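Local structure of alkyltransferase-like protein 1 (3GYH) at a contact of chain A with DNA. The protein recognises DNA carrying O6-alkylguanine lesions, bending the duplex and flipping the damaged base into a hydrophobic pocket, which presents it to nucleotide excision repair. Numbering follows the deposited sequence.

A contact of chain A with DNA. Residues 24-26, 38, 61-62, 67. With nucleotides of chain B.
The helix-turn-helix of the alkyltransferase family, helices 25-31 and 38-46, brings Tyr25 and Gly26 at the start of its first helix against the strand that carries the unpaired guanine DG7, evidently the flipped, damaged one. Tyr25 is thought to be needed for rotating the phosphate and flipping the nucleotide. CG lies anti to the carbonyl carbon (chi1 -63°), and the ring extends alongside the sugar-phosphate backbone from DT9 towards DG7. At its tip, the phenol OH of Tyr25 donates to N3 of DG7, on the sugar edge, 2.6 Å away. Ring carbon CZ of Tyr25 packs on the deoxyribose C2' of DG7. A long, flat residue with a polar end suits this place, because it can follow the turned backbone and still reach the base. An alanine here would probably leave N3 of DG7 without this donor and open a gap beside the sugars, giving the rotated nucleotide more freedom to swing.

The DT9 phosphate is gripped through main-chain amides and small hydroxyls together. Gly26 N donates to OP1 of DT9 at 2.6 Å, and this N-H, in the first turn of the helix, would probably let the helix dipole favour the phosphate's negative charge. Glycine adds no side chain beside the phosphate. Ser62 N gives a nearly straight bond to the other oxygen, OP2 (174° at H). Ser62 OG lies 2.6 Å from OP1 of DT9, a natural acceptor for its hydrogen, but the ester oxygen O5' is also within hydrogen-bonding distance, and either may take it. Thr24 OG1 hydrogen bonds Ser62 OG and approaches OP1 weakly. Ala38, opening the recognition helix 38-46, presents only a methyl, CB, to C5' of DT9, compact enough for the backbone to pass close.

One phosphate upstream, Ser67 OG bonds OP1 of DC8 at 3.0 Å. Asn61 positions that hydroxyl from the flank, roughly at right angles to the direction of the phosphate oxygen: the amide ND2 of Asn61 donates to Ser67 OG over 3.2 Å, with the oxygen 20° out of the amide plane.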
loop_
_atom_site.group_PDB
_atom_site.type_symbol
_atom_site.label_atom_id
_atom_site.label_comp_id
_atom_site.label_asym_id
_atom_site.label_seq_id
_atom_site.Cartn_x
_atom_site.Cartn_y
_atom_site.Cartn_z
ATOM N N THR A 24 2.546 1.734 4.637
ATOM C CA THR A 24 1.222 2.244 4.941
ATOM C C THR A 24 0.973 3.634 4.353
ATOM O O THR A 24 1.824 4.531 4.443
ATOM C CB THR A 24 0.960 2.226 6.461
ATOM O OG1 THR A 24 -0.452 2.183 6.693
ATOM C CG2 THR A 24 1.570 3.460 7.166
ATOM N N TYR A 25 -0.194 3.797 3.732
ATOM C CA TYR A 25 -0.623 5.081 3.169
ATOM C C TYR A 25 -0.024 6.232 3.961
ATOM O O TYR A 25 0.800 6.994 3.447
ATOM C CB TYR A 25 -2.152 5.174 3.176
ATOM C CG TYR A 25 -2.818 4.118 2.304
ATOM C CD1 TYR A 25 -4.018 3.527 2.671
ATOM C CD2 TYR A 25 -2.229 3.708 1.115
ATOM C CE1 TYR A 25 -4.614 2.556 1.880
ATOM C CE2 TYR A 25 -2.814 2.754 0.317
ATOM C CZ TYR A 25 -4.006 2.173 0.696
ATOM O OH TYR A 25 -4.577 1.212 -0.125
ATOM N N GLY A 26 -0.432 6.317 5.226
ATOM C CA GLY A 26 0.038 7.346 6.132
ATOM C C GLY A 26 1.541 7.527 6.106
ATOM O O GLY A 26 2.037 8.628 5.867
ATOM N N ALA A 38 -2.449 11.152 3.257
ATOM C CA ALA A 38 -2.545 9.703 3.170
ATOM C C ALA A 38 -3.580 9.355 2.102
ATOM O O ALA A 38 -3.339 8.549 1.207
ATOM C CB ALA A 38 -2.956 9.140 4.497
ATOM N N ASN A 61 -3.357 -0.336 4.927
ATOM C CA ASN A 61 -3.740 0.738 5.828
ATOM C C ASN A 61 -3.187 0.597 7.242
ATOM O O ASN A 61 -2.820 -0.497 7.682
ATOM C CB ASN A 61 -5.253 0.885 5.879
ATOM C CG ASN A 61 -5.933 -0.344 6.423
ATOM O OD1 ASN A 61 -5.544 -0.873 7.467
ATOM N ND2 ASN A 61 -6.962 -0.813 5.717
ATOM N N SER A 62 -3.143 1.712 7.961
ATOM C CA SER A 62 -2.462 1.749 9.247
ATOM C C SER A 62 -3.171 0.849 10.247
ATOM O O SER A 62 -2.581 0.405 11.226
ATOM C CB SER A 62 -2.388 3.182 9.763
ATOM O OG SER A 62 -2.069 4.077 8.705
ATOM N N SER A 67 -7.320 -2.373 2.120
ATOM C CA SER A 67 -8.421 -1.432 2.133
ATOM C C SER A 67 -9.502 -1.832 1.143
ATOM O O SER A 67 -9.205 -2.262 0.037
ATOM C CB SER A 67 -7.904 -0.029 1.853
ATOM O OG SER A 67 -6.789 0.261 2.683
ATOM P P DG B 7 -11.018 4.199 -3.734
ATOM O OP1 DG B 7 -9.869 4.873 -4.430
ATOM O OP2 DG B 7 -11.814 3.121 -4.446
ATOM O "O5'" DG B 7 -10.466 3.461 -2.421
ATOM C "C5'" DG B 7 -9.525 4.090 -1.578
ATOM C "C4'" DG B 7 -8.941 3.034 -0.659
ATOM O "O4'" DG B 7 -8.513 1.936 -1.458
ATOM C "C3'" DG B 7 -7.694 3.652 -0.061
ATOM O "O3'" DG B 7 -7.441 3.049 1.214
ATOM C "C2'" DG B 7 -6.612 3.295 -1.058
ATOM C "C1'" DG B 7 -7.092 1.952 -1.569
ATOM N N9 DG B 7 -6.678 1.699 -2.959
ATOM C C8 DG B 7 -7.417 1.922 -4.047
ATOM N N7 DG B 7 -6.706 1.539 -5.141
ATOM C C5 DG B 7 -5.510 1.078 -4.719
ATOM C C6 DG B 7 -4.395 0.564 -5.378
ATOM O O6 DG B 7 -4.387 0.447 -6.745
ATOM N N1 DG B 7 -3.337 0.169 -4.644
ATOM C C2 DG B 7 -3.363 0.281 -3.296
ATOM N N2 DG B 7 -2.295 -0.114 -2.574
ATOM N N3 DG B 7 -4.433 0.782 -2.641
ATOM C C4 DG B 7 -5.513 1.182 -3.336
ATOM P P DC B 8 -8.296 3.858 2.284
ATOM O OP1 DC B 8 -7.666 3.061 3.361
ATOM O OP2 DC B 8 -9.759 4.051 2.276
ATOM O "O5'" DC B 8 -7.625 5.307 2.291
ATOM C "C5'" DC B 8 -6.217 5.427 2.281
ATOM C "C4'" DC B 8 -5.758 6.345 3.392
ATOM O "O4'" DC B 8 -6.725 7.414 3.578
ATOM C "C3'" DC B 8 -5.584 5.623 4.719
ATOM O "O3'" DC B 8 -4.326 5.968 5.237
ATOM C "C2'" DC B 8 -6.696 6.173 5.590
ATOM C "C1'" DC B 8 -6.971 7.535 4.949
ATOM N N1 DC B 8 -8.355 7.947 5.152
ATOM C C2 DC B 8 -8.607 9.073 5.938
ATOM O O2 DC B 8 -7.647 9.698 6.407
ATOM N N3 DC B 8 -9.889 9.462 6.155
ATOM C C4 DC B 8 -10.875 8.750 5.629
ATOM N N4 DC B 8 -12.108 9.164 5.870
ATOM C C5 DC B 8 -10.637 7.589 4.832
ATOM C C6 DC B 8 -9.368 7.217 4.620
ATOM P P DT B 9 -3.726 5.237 6.525
ATOM O OP1 DT B 9 -2.312 4.917 6.233
ATOM O OP2 DT B 9 -4.680 4.207 7.001
ATOM O "O5'" DT B 9 -3.690 6.444 7.565
ATOM C "C5'" DT B 9 -4.576 7.553 7.484
ATOM C "C4'" DT B 9 -4.532 8.300 8.804
ATOM O "O4'" DT B 9 -5.822 8.907 9.073
ATOM C "C3'" DT B 9 -4.271 7.386 9.992
ATOM O "O3'" DT B 9 -3.721 8.168 11.065
ATOM C "C2'" DT B 9 -5.678 6.875 10.266
ATOM C "C1'" DT B 9 -6.439 8.190 10.122
ATOM N N1 DT B 9 -7.870 8.047 9.796
ATOM C C2 DT B 9 -8.739 9.024 10.230
ATOM O O2 DT B 9 -8.391 10.004 10.865
ATOM N N3 DT B 9 -10.045 8.812 9.884
ATOM C C4 DT B 9 -10.543 7.737 9.166
ATOM O O4 DT B 9 -11.737 7.623 8.910
ATOM C C5 DT B 9 -9.585 6.753 8.744
ATOM C C7 DT B 9 -10.041 5.555 7.962
ATOM C C6 DT B 9 -8.304 6.954 9.076
#